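Protein induced by osmotic stress (Scheffersomyces stipitis, PDB 5YWN) probably catalyses the NADP-dependent asymmetric reduction of haloketones, as a member of the dihydroflavonol-4-reductase subfamily. Local coordinates at residues A[119-124]-A[246-251]; A[189-194]-A[256-261]; A[242-247]-A[309-314]. The protein carries 1 engineered substitution. All coordinates share one frame; numbering follows the deposited sequence.

Contact 1: A[119-124]-A[246-251]; sequences RVVYTS and LAAFEK. With NAP (NADP nicotinamide-adenine-dinucleotide phosphate), chain B.
Where helix 238-250 ends against strand 119-123 of the Rossmann sheet, Arg119 reaches up from the strand and gathers carbonyls at the helix end and just beyond it. Arg119 NH2 gives two hydrogen bonds, 2.9 Å to Ala248 O with an N-H...O angle of 158°, and 2.8 Å to Lys251 O. In both bonds the donor stands above the carbonyl plane, while Ala248 O lies in the guanidinium plane. Phe249 O sits over the centre of one guanidinium face, 3.1 Å from Arg119 CZ; it is not hydrogen-bonded, but its partial charge should suit the cation. A water joins NH1 to Glu250 O, completing the ring of carbonyls from Ala248 to Lys251. The chain bends at chi2 (-78°), which places CD, and again at chi3. Below this, both methyls of Val121 touch Ala248 CB at 3.9 Å, and Val121 CG2 meets Phe249 CB at 4.0 Å. The Phe249 ring turns away from this strand and packs on Ile76 and Leu78 of strand 74-79. Further along, Thr123 CG2 lies 3.3 Å from O4D of the nicotinamide ribose of NADP. A helix packed nearly antiparallel, at 151°, on a strand of the parallel sheet is the alpha-on-beta layering of the Rossmann fold.

Contact 2: A[189-194]-A[256-261]; sequences TVNPVY and GERLLL
Arg258 and Thr189 run alongside each other from paired positions of two parallel strands. Going outward along Arg258, CB and CG each pass 3.4 Å from Thr189 OG1. The chain then bends at chi3 (89°), which places NE where it forms a salt bridge with Glu171. Arg258 NH2 lies 3.7 Å from Asn191 ND2, two donors that do not bond; the amide and guanidinium planes stand 84° apart. At the tip NH1 hydrogen-bonds to the carbonyls of Glu144 and Ser146, and the cation makes a cation-pi contact with Trp147. Asn191 is fixed from both ends: Thr189 OG1 donates in the carbonyl plane to Asn191 OD1 at 2.8 Å, and ND2 donates to Glu171, whose carboxylate thus serves both Asn191 and Arg258.

Between the strands runs an unbroken backbone ladder. Thr189 N bonds to Glu257 O, Leu259 N to Thr189 O, Asn191 N to Leu259 O at 2.7 Å, Leu261 N to Asn191 O, and Val193 N closes it at 3.2 Å to Leu261 O. The other face is apolar. Val190 CG1 meets Leu261 CG at 4.0 Å, and Val190 CG2 meets Leu259 CD1 at 4.2 Å. Val190 and Leu261 pack on helix 238-250, while Leu259 and Leu261 touch helix 305-311; Pro192 CB touches Leu261 CB more loosely and comes near the NADP. Strand 258-261 is the seventh strand, at one edge of the sheet within this chain, added in parallel beside strand 186-192, as in the seven-stranded Rossmann sheet of extended short-chain dehydrogenases.

Contact 3: A[242-247]-A[309-314]; sequences AKAHLA and KILGFE
Lys243 NZ hydrogen-bonds at 2.8 Å to a water that in turn donates to Glu314 O, so a single solvent molecule ties the lysine tip to the chain beyond helix 305-311. Asp240 adds a long, weak ion pair to this ammonium. On its way there the lysine chain crosses the Phe313 ring obliquely. Lys243 CB meets the rim, 3.5 Å from Phe313 CZ; chi3 of -79° then swings CE back over the ring face, 4.3 Å from the centroid and 27° off the normal, a CH-pi contact. Ala244 N lies near the plane of the ring, at its edge by CZ. The two helices joined here are 238-250, which lies on one face of the Rossmann sheet, and 305-311, which also packs on strand 258-261, at the edge of that sheet. Gly312, with a positive phi of 66°, turns the chain out of helix 305-311, and Phe313 follows it to face Lys243. Leu311 makes the apolar half of the contact: its CD2 sits across two successive turns of the other helix, 3.7 Å from Ala244 CA and 3.8 Å from Ala244 CB, and tightly against Ala247 CB at 3.5 Å.

How the contacts relate
Helix 238-250 runs through contacts 1 and 3, which share Leu246 and Ala247: one side meets strand 119-123, another meets helix 305-311. Contact 2 continues the sheet of contact 1, strand 186-192 pairing with 119-123 through Ser124 N to Val190 O at 2.8 Å. His245 links the helix to that sheet, its NE2 2.8 Å from Thr123 OG1, and its CE1 packs on Val190 CB. Leu261 of contact 2 touches both partners of contact 3, its CD1 3.7 Å from Ala244 CB and 4.0 Å from Leu311 CD1. The three centres lie about 10 Å from one another. Thr123, Ser124, Pro192 and Val193 bring contacts 1 and 2 to the NADP pocket, while the Ala244 side chain stays about 11 Å from the cofactor.

Contact 1: A[119-124]-A[246-251]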
loop_
_atom_site.group_PDB
_atom_site.type_symbol
_atom_site.label_atom_id
_atom_site.label_comp_id
_atom_site.label_asym_id
_atom_site.label_seq_id
_atom_site.Cartn_x
_atom_site.Cartn_y
_atom_site.Cartn_z
ATOM N N ARG A 119 -10.221 15.221 -6.415
ATOM C CA ARG A 119 -10.034 14.149 -5.470
ATOM C C ARG A 119 -8.567 13.830 -5.216
ATOM O O ARG A 119 -7.799 13.802 -6.103
ATOM C CB ARG A 119 -10.815 12.903 -5.848
ATOM C CG ARG A 119 -12.296 13.083 -5.977
ATOM C CD ARG A 119 -12.976 13.135 -4.642
ATOM N NE ARG A 119 -13.201 11.832 -4.117
ATOM C CZ ARG A 119 -14.308 11.153 -4.278
ATOM N NH1 ARG A 119 -15.294 11.683 -4.906
ATOM N NH2 ARG A 119 -14.410 9.959 -3.810
ATOM N N VAL A 120 -8.246 13.631 -3.962
ATOM C CA VAL A 120 -6.985 13.157 -3.514
ATOM C C VAL A 120 -7.167 11.944 -2.583
ATOM O O VAL A 120 -8.009 11.952 -1.715
ATOM C CB VAL A 120 -6.190 14.236 -2.813
ATOM C CG1 VAL A 120 -4.933 13.673 -2.194
ATOM C CG2 VAL A 120 -5.946 15.444 -3.699
ATOM N N VAL A 121 -6.363 10.931 -2.818
ATOM C CA VAL A 121 -6.343 9.757 -1.992
ATOM C C VAL A 121 -4.955 9.588 -1.426
ATOM O O VAL A 121 -3.999 9.542 -2.141
ATOM C CB VAL A 121 -6.724 8.477 -2.748
ATOM C CG1 VAL A 121 -6.799 7.294 -1.837
ATOM C CG2 VAL A 121 -7.935 8.631 -3.573
ATOM N N TYR A 122 -4.873 9.487 -0.125
ATOM C CA TYR A 122 -3.628 9.220 0.503
ATOM C C TYR A 122 -3.540 7.754 0.922
ATOM O O TYR A 122 -4.400 7.261 1.556
ATOM C CB TYR A 122 -3.425 10.117 1.699
ATOM C CG TYR A 122 -2.197 9.795 2.460
ATOM C CD1 TYR A 122 -0.968 9.991 1.901
ATOM C CD2 TYR A 122 -2.260 9.228 3.694
ATOM C CE1 TYR A 122 0.165 9.690 2.559
ATOM C CE2 TYR A 122 -1.136 8.916 4.368
ATOM C CZ TYR A 122 0.078 9.136 3.774
ATOM O OH TYR A 122 1.187 8.818 4.383
ATOM N N THR A 123 -2.465 7.098 0.554
ATOM C CA THR A 123 -2.247 5.728 0.934
ATOM C C THR A 123 -1.615 5.699 2.357
ATOM O O THR A 123 -0.493 5.929 2.533
ATOM C CB THR A 123 -1.352 4.927 -0.043
ATOM O OG1 THR A 123 -1.764 5.064 -1.374
ATOM C CG2 THR A 123 -1.293 3.453 0.346
ATOM N N SER A 124 -2.432 5.401 3.328
ATOM C CA SER A 124 -1.991 5.300 4.688
ATOM C C SER A 124 -1.691 3.838 5.002
ATOM O O SER A 124 -1.198 3.153 4.176
ATOM C CB SER A 124 -3.000 5.891 5.656
ATOM O OG SER A 124 -2.477 6.172 6.894
ATOM N N LEU A 246 -9.540 2.987 -6.256
ATOM C CA LEU A 246 -10.496 3.381 -7.245
ATOM C C LEU A 246 -11.797 3.840 -6.642
ATOM O O LEU A 246 -12.240 4.898 -6.931
ATOM C CB LEU A 246 -10.772 2.261 -8.196
ATOM C CG LEU A 246 -11.624 2.587 -9.379
ATOM C CD1 LEU A 246 -10.851 3.486 -10.294
ATOM C CD2 LEU A 246 -12.039 1.329 -10.095
ATOM N N ALA A 247 -12.316 3.071 -5.722
ATOM C CA ALA A 247 -13.495 3.427 -4.990
ATOM C C ALA A 247 -13.262 4.750 -4.268
ATOM O O ALA A 247 -14.109 5.572 -4.226
ATOM C CB ALA A 247 -13.813 2.376 -3.964
ATOM N N ALA A 248 -12.084 4.927 -3.751
ATOM C CA ALA A 248 -11.759 6.045 -2.910
ATOM C C ALA A 248 -11.899 7.380 -3.609
ATOM O O ALA A 248 -12.135 8.334 -2.973
ATOM C CB ALA A 248 -10.388 5.912 -2.306
ATOM N N PHE A 249 -11.638 7.397 -4.907
ATOM C CA PHE A 249 -11.881 8.566 -5.713
ATOM C C PHE A 249 -13.150 8.630 -6.563
ATOM O O PHE A 249 -13.577 9.680 -6.901
ATOM C CB PHE A 249 -10.639 9.004 -6.470
ATOM C CG PHE A 249 -10.325 8.230 -7.726
ATOM C CD1 PHE A 249 -10.892 8.557 -8.921
ATOM C CD2 PHE A 249 -9.380 7.260 -7.724
ATOM C CE1 PHE A 249 -10.561 7.868 -10.053
ATOM C CE2 PHE A 249 -9.019 6.606 -8.856
ATOM C CZ PHE A 249 -9.605 6.903 -10.021
ATOM N N GLU A 250 -13.654 7.486 -6.981
ATOM C CA GLU A 250 -14.881 7.362 -7.743
ATOM C C GLU A 250 -16.175 7.597 -7.012
ATOM O O GLU A 250 -17.041 8.157 -7.543
ATOM C CB GLU A 250 -14.928 6.066 -8.534
ATOM C CG GLU A 250 -13.948 5.943 -9.671
ATOM C CD GLU A 250 -14.201 4.761 -10.601
ATOM O OE1 GLU A 250 -13.818 4.845 -11.732
ATOM O OE2 GLU A 250 -14.745 3.773 -10.215
ATOM N N LYS A 251 -16.294 7.097 -5.797
ATOM C CA LYS A 251 -17.536 7.122 -5.042
ATOM C C LYS A 251 -17.739 8.371 -4.180
ATOM O O LYS A 251 -16.893 8.757 -3.455
ATOM C CB LYS A 251 -17.671 5.891 -4.148
ATOM C CG LYS A 251 -17.570 4.574 -4.851
ATOM C CD LYS A 251 -17.736 3.429 -3.901
ATOM C CE LYS A 251 -17.733 2.075 -4.572
ATOM N NZ LYS A 251 -18.891 1.798 -5.420
HETATM P PA NAP B . 7.265 -0.244 -1.978
HETATM O O1A NAP B . 6.923 -1.381 -2.912
HETATM O O2A NAP B . 8.684 -0.070 -1.491
HETATM O O5B NAP B . 6.797 1.133 -2.669
HETATM C C5B NAP B . 7.365 2.376 -2.262
HETATM C C4B NAP B . 7.566 3.273 -3.477
HETATM O O4B NAP B . 7.619 4.644 -3.071
HETATM C C3B NAP B . 8.865 2.951 -4.200
HETATM O O3B NAP B . 8.607 2.525 -5.541
HETATM C C2B NAP B . 9.686 4.226 -4.190
HETATM O O2B NAP B . 9.974 4.652 -5.519
HETATM C C1B NAP B . 8.847 5.265 -3.461
HETATM N N9A NAP B . 9.573 5.756 -2.262
HETATM C C8A NAP B . 9.894 5.017 -1.182
HETATM N N7A NAP B . 10.556 5.771 -0.267
HETATM C C5A NAP B . 10.666 7.018 -0.761
HETATM C C6A NAP B . 11.249 8.301 -0.309
HETATM N N6A NAP B . 11.868 8.405 0.892
HETATM N N1A NAP B . 11.145 9.365 -1.136
HETATM C C2A NAP B . 10.534 9.284 -2.334
HETATM N N3A NAP B . 9.986 8.148 -2.801
HETATM C C4A NAP B . 10.016 7.003 -2.078
HETATM O O3 NAP B . 6.298 -0.339 -0.694
HETATM P PN NAP B . 4.804 -0.919 -0.837
HETATM O O1N NAP B . 4.696 -2.163 0.012
HETATM O O2N NAP B . 4.458 -0.978 -2.307
HETATM O O5D NAP B . 3.911 0.235 -0.156
HETATM C C5D NAP B . 3.165 1.144 -0.964
HETATM C C4D NAP B . 2.456 2.161 -0.078
HETATM O O4D NAP B . 1.337 1.553 0.575
HETATM C C3D NAP B . 3.379 2.713 0.998
HETATM O O3D NAP B . 3.578 4.119 0.823
HETATM C C2D NAP B . 2.705 2.427 2.324
HETATM O O2D NAP B . 2.472 3.640 3.047
HETATM C C1D NAP B . 1.391 1.735 1.994
HETATM N N1N NAP B . 1.315 0.442 2.681
HETATM C C2N NAP B . 1.759 -0.662 2.067
HETATM C C3N NAP B . 1.697 -1.899 2.702
HETATM C C7N NAP B . 2.195 -3.131 2.007
HETATM O O7N NAP B . 2.367 -4.152 2.652
HETATM N N7N NAP B . 2.438 -3.077 0.698
HETATM C C4N NAP B . 1.169 -1.982 3.981
HETATM C C5N NAP B . 0.717 -0.823 4.596
HETATM C C6N NAP B . 0.802 0.387 3.917
HETATM P P2B NAP B . 11.312 4.155 -6.263
HETATM O O1X NAP B . 11.608 5.257 -7.254
HETATM O O2X NAP B . 12.323 4.030 -5.150
HETATM O O3X NAP B . 10.913 2.842 -6.892
HETATM O O HOH W 1 -17.637 10.669 -6.601
#

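Contact 2: A[189-194]-A[256-261]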
loop_
_atom_site.group_PDB
_atom_site.type_symbol
_atom_site.label_atom_id
_atom_site.label_comp_id
_atom_site.label_asym_id
_atom_site.label_seq_id
_atom_site.Cartn_x
_atom_site.Cartn_y
_atom_site.Cartn_z
ATOM N N THR A 189 -8.640 8.380 2.501
ATOM C CA THR A 189 -7.473 7.566 2.766
ATOM C C THR A 189 -7.784 6.110 2.631
ATOM O O THR A 189 -8.874 5.703 2.823
ATOM C CB THR A 189 -6.798 7.810 4.158
ATOM O OG1 THR A 189 -7.555 7.224 5.205
ATOM C CG2 THR A 189 -6.565 9.265 4.431
ATOM N N VAL A 190 -6.766 5.348 2.311
ATOM C CA VAL A 190 -6.816 3.911 2.330
ATOM C C VAL A 190 -5.791 3.361 3.335
ATOM O O VAL A 190 -4.654 3.677 3.276
ATOM C CB VAL A 190 -6.667 3.336 0.931
ATOM C CG1 VAL A 190 -6.651 1.840 0.956
ATOM C CG2 VAL A 190 -7.742 3.859 0.027
ATOM N N ASN A 191 -6.246 2.541 4.245
ATOM C CA ASN A 191 -5.464 2.078 5.375
ATOM C C ASN A 191 -5.324 0.533 5.375
ATOM O O ASN A 191 -6.072 -0.184 5.961
ATOM C CB ASN A 191 -6.040 2.589 6.703
ATOM C CG ASN A 191 -6.102 4.085 6.784
ATOM O OD1 ASN A 191 -6.739 4.705 6.031
ATOM N ND2 ASN A 191 -5.407 4.630 7.714
ATOM N N PRO A 192 -4.374 0.046 4.614
ATOM C CA PRO A 192 -4.159 -1.393 4.503
ATOM C C PRO A 192 -3.321 -2.035 5.599
ATOM O O PRO A 192 -2.490 -1.438 6.176
ATOM C CB PRO A 192 -3.459 -1.553 3.165
ATOM C CG PRO A 192 -3.269 -0.236 2.661
ATOM C CD PRO A 192 -3.502 0.755 3.710
ATOM N N VAL A 193 -3.562 -3.320 5.764
ATOM C CA VAL A 193 -2.723 -4.250 6.481
ATOM C C VAL A 193 -1.630 -4.816 5.557
ATOM O O VAL A 193 -1.366 -4.252 4.547
ATOM C CB VAL A 193 -3.545 -5.363 7.164
ATOM C CG1 VAL A 193 -4.547 -4.761 8.099
ATOM C CG2 VAL A 193 -4.206 -6.245 6.139
ATOM N N TYR A 194 -1.016 -5.923 5.919
ATOM C CA TYR A 194 -0.009 -6.517 5.058
ATOM C C TYR A 194 -0.597 -6.841 3.674
ATOM O O TYR A 194 -1.619 -7.435 3.557
ATOM C CB TYR A 194 0.562 -7.799 5.638
ATOM C CG TYR A 194 1.479 -7.669 6.784
ATOM C CD1 TYR A 194 2.715 -7.152 6.629
ATOM C CD2 TYR A 194 1.113 -8.076 8.016
ATOM C CE1 TYR A 194 3.575 -7.031 7.653
ATOM C CE2 TYR A 194 1.964 -7.956 9.086
ATOM C CZ TYR A 194 3.203 -7.419 8.886
ATOM O OH TYR A 194 4.073 -7.317 9.902
ATOM N N GLY A 256 -13.994 12.155 2.408
ATOM C CA GLY A 256 -13.727 12.388 3.802
ATOM C C GLY A 256 -13.671 11.153 4.672
ATOM O O GLY A 256 -13.754 11.256 5.831
ATOM N N GLU A 257 -13.515 10.005 4.054
ATOM C CA GLU A 257 -13.415 8.739 4.737
ATOM C C GLU A 257 -12.009 8.149 4.813
ATOM O O GLU A 257 -11.223 8.337 3.961
ATOM C CB GLU A 257 -14.373 7.694 4.136
ATOM C CG GLU A 257 -15.766 8.144 3.809
ATOM C CD GLU A 257 -16.743 7.964 4.932
ATOM O OE1 GLU A 257 -16.332 7.600 5.997
ATOM O OE2 GLU A 257 -17.924 8.211 4.748
ATOM N N ARG A 258 -11.779 7.397 5.881
ATOM C CA ARG A 258 -10.708 6.467 6.019
ATOM C C ARG A 258 -11.221 5.054 5.784
ATOM O O ARG A 258 -12.231 4.647 6.301
ATOM C CB ARG A 258 -10.053 6.518 7.365
ATOM C CG ARG A 258 -9.584 7.833 7.884
ATOM C CD ARG A 258 -9.227 7.693 9.325
ATOM N NE ARG A 258 -7.883 7.306 9.581
ATOM C CZ ARG A 258 -7.488 6.723 10.697
ATOM N NH1 ARG A 258 -8.346 6.416 11.611
ATOM N NH2 ARG A 258 -6.246 6.454 10.880
ATOM N N LEU A 259 -10.496 4.331 4.966
ATOM C CA LEU A 259 -10.866 2.997 4.626
ATOM C C LEU A 259 -9.896 1.962 5.154
ATOM O O LEU A 259 -8.778 1.945 4.794
ATOM C CB LEU A 259 -10.969 2.887 3.135
ATOM C CG LEU A 259 -11.911 3.827 2.474
ATOM C CD1 LEU A 259 -11.843 3.689 0.980
ATOM C CD2 LEU A 259 -13.265 3.596 3.037
ATOM N N LEU A 260 -10.377 1.125 6.036
ATOM C CA LEU A 260 -9.573 0.090 6.631
ATOM C C LEU A 260 -9.641 -1.141 5.746
ATOM O O LEU A 260 -10.660 -1.707 5.604
ATOM C CB LEU A 260 -10.107 -0.244 8.008
ATOM C CG LEU A 260 -9.613 -1.406 8.866
ATOM C CD1 LEU A 260 -8.132 -1.341 9.143
ATOM C CD2 LEU A 260 -10.382 -1.554 10.159
ATOM N N LEU A 261 -8.526 -1.501 5.158
ATOM C CA LEU A 261 -8.459 -2.598 4.217
ATOM C C LEU A 261 -7.774 -3.796 4.827
ATOM O O LEU A 261 -6.594 -3.910 4.811
ATOM C CB LEU A 261 -7.775 -2.157 2.931
ATOM C CG LEU A 261 -8.563 -1.558 1.777
ATOM C CD1 LEU A 261 -9.215 -2.638 0.938
ATOM C CD2 LEU A 261 -9.619 -0.618 2.301
#

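Contact 3: A[242-247]-A[309-314]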
loop_
_atom_site.group_PDB
_atom_site.type_symbol
_atom_site.label_atom_id
_atom_site.label_comp_id
_atom_site.label_asym_id
_atom_site.label_seq_id
_atom_site.Cartn_x
_atom_site.Cartn_y
_atom_site.Cartn_z
ATOM N N ALA A 242 -5.965 -1.949 -4.561
ATOM C CA ALA A 242 -6.093 -1.150 -5.741
ATOM C C ALA A 242 -7.548 -0.762 -6.056
ATOM O O ALA A 242 -7.813 0.336 -6.300
ATOM C CB ALA A 242 -5.425 -1.804 -6.924
ATOM N N LYS A 243 -8.447 -1.700 -5.947
ATOM C CA LYS A 243 -9.839 -1.453 -6.142
ATOM C C LYS A 243 -10.342 -0.453 -5.139
ATOM O O LYS A 243 -11.126 0.344 -5.471
ATOM C CB LYS A 243 -10.666 -2.716 -6.142
ATOM C CG LYS A 243 -10.450 -3.577 -7.355
ATOM C CD LYS A 243 -11.431 -4.718 -7.483
ATOM C CE LYS A 243 -11.101 -5.881 -6.590
ATOM N NZ LYS A 243 -11.924 -7.048 -6.860
ATOM N N ALA A 244 -9.840 -0.515 -3.912
ATOM C CA ALA A 244 -10.164 0.445 -2.879
ATOM C C ALA A 244 -9.724 1.862 -3.216
ATOM O O ALA A 244 -10.422 2.777 -2.959
ATOM C CB ALA A 244 -9.658 0.029 -1.527
ATOM N N HIS A 245 -8.577 1.983 -3.823
ATOM C CA HIS A 245 -8.131 3.274 -4.287
ATOM C C HIS A 245 -9.091 3.831 -5.354
ATOM O O HIS A 245 -9.446 4.941 -5.298
ATOM C CB HIS A 245 -6.682 3.245 -4.741
ATOM C CG HIS A 245 -5.682 3.301 -3.629
ATOM N ND1 HIS A 245 -5.425 2.244 -2.806
ATOM C CD2 HIS A 245 -4.905 4.305 -3.187
ATOM C CE1 HIS A 245 -4.516 2.583 -1.931
ATOM N NE2 HIS A 245 -4.176 3.826 -2.148
ATOM N N LEU A 246 -9.540 2.987 -6.256
ATOM C CA LEU A 246 -10.496 3.381 -7.245
ATOM C C LEU A 246 -11.797 3.840 -6.642
ATOM O O LEU A 246 -12.240 4.898 -6.931
ATOM C CB LEU A 246 -10.772 2.261 -8.196
ATOM C CG LEU A 246 -11.624 2.587 -9.379
ATOM C CD1 LEU A 246 -10.851 3.486 -10.294
ATOM C CD2 LEU A 246 -12.039 1.329 -10.095
ATOM N N ALA A 247 -12.316 3.071 -5.722
ATOM C CA ALA A 247 -13.495 3.427 -4.990
ATOM C C ALA A 247 -13.262 4.750 -4.268
ATOM O O ALA A 247 -14.109 5.572 -4.226
ATOM C CB ALA A 247 -13.813 2.376 -3.964
ATOM N N LYS A 309 -19.115 -1.648 3.215
ATOM C CA LYS A 309 -20.296 -1.037 2.647
ATOM C C LYS A 309 -19.964 -0.002 1.575
ATOM O O LYS A 309 -20.566 0.011 0.589
ATOM C CB LYS A 309 -21.122 -0.386 3.728
ATOM C CG LYS A 309 -22.385 0.312 3.269
ATOM C CD LYS A 309 -23.437 -0.662 2.866
ATOM C CE LYS A 309 -24.837 -0.137 3.091
ATOM N NZ LYS A 309 -25.798 -1.151 2.684
ATOM N N ILE A 310 -19.003 0.845 1.820
ATOM C CA ILE A 310 -18.584 1.781 0.843
ATOM C C ILE A 310 -17.966 1.110 -0.392
ATOM O O ILE A 310 -18.304 1.432 -1.470
ATOM C CB ILE A 310 -17.626 2.816 1.443
ATOM C CG1 ILE A 310 -18.349 3.736 2.398
ATOM C CG2 ILE A 310 -16.992 3.681 0.370
ATOM C CD1 ILE A 310 -17.432 4.528 3.214
ATOM N N LEU A 311 -17.060 0.186 -0.178
ATOM C CA LEU A 311 -16.434 -0.513 -1.272
ATOM C C LEU A 311 -17.377 -1.366 -2.116
ATOM O O LEU A 311 -17.318 -1.324 -3.281
ATOM C CB LEU A 311 -15.247 -1.340 -0.814
ATOM C CG LEU A 311 -14.015 -0.663 -0.236
ATOM C CD1 LEU A 311 -13.052 -1.729 0.173
ATOM C CD2 LEU A 311 -13.424 0.304 -1.215
ATOM N N GLY A 312 -18.224 -2.129 -1.470
ATOM C CA GLY A 312 -19.218 -2.928 -2.142
ATOM C C GLY A 312 -18.720 -4.083 -3.012
ATOM O O GLY A 312 -19.392 -4.477 -3.890
ATOM N N PHE A 313 -17.544 -4.598 -2.734
ATOM C CA PHE A 313 -17.067 -5.807 -3.351
ATOM C C PHE A 313 -16.479 -6.773 -2.348
ATOM O O PHE A 313 -16.155 -6.409 -1.291
ATOM C CB PHE A 313 -16.105 -5.538 -4.500
ATOM C CG PHE A 313 -14.878 -4.799 -4.102
ATOM C CD1 PHE A 313 -13.798 -5.461 -3.610
ATOM C CD2 PHE A 313 -14.814 -3.446 -4.242
ATOM C CE1 PHE A 313 -12.682 -4.787 -3.230
ATOM C CE2 PHE A 313 -13.702 -2.763 -3.875
ATOM C CZ PHE A 313 -12.627 -3.427 -3.373
ATOM N N GLU A 314 -16.385 -8.021 -2.727
ATOM C CA GLU A 314 -15.812 -9.067 -1.936
ATOM C C GLU A 314 -14.299 -9.202 -2.174
ATOM O O GLU A 314 -13.830 -8.988 -3.259
ATOM C CB GLU A 314 -16.504 -10.387 -2.216
ATOM C CG GLU A 314 -17.905 -10.500 -1.681
ATOM C CD GLU A 314 -18.030 -10.297 -0.198
ATOM O OE1 GLU A 314 -17.135 -10.616 0.581
ATOM O OE2 GLU A 314 -19.074 -9.816 0.185
HETATM O O HOH W 2 -11.832 -8.953 -4.786
#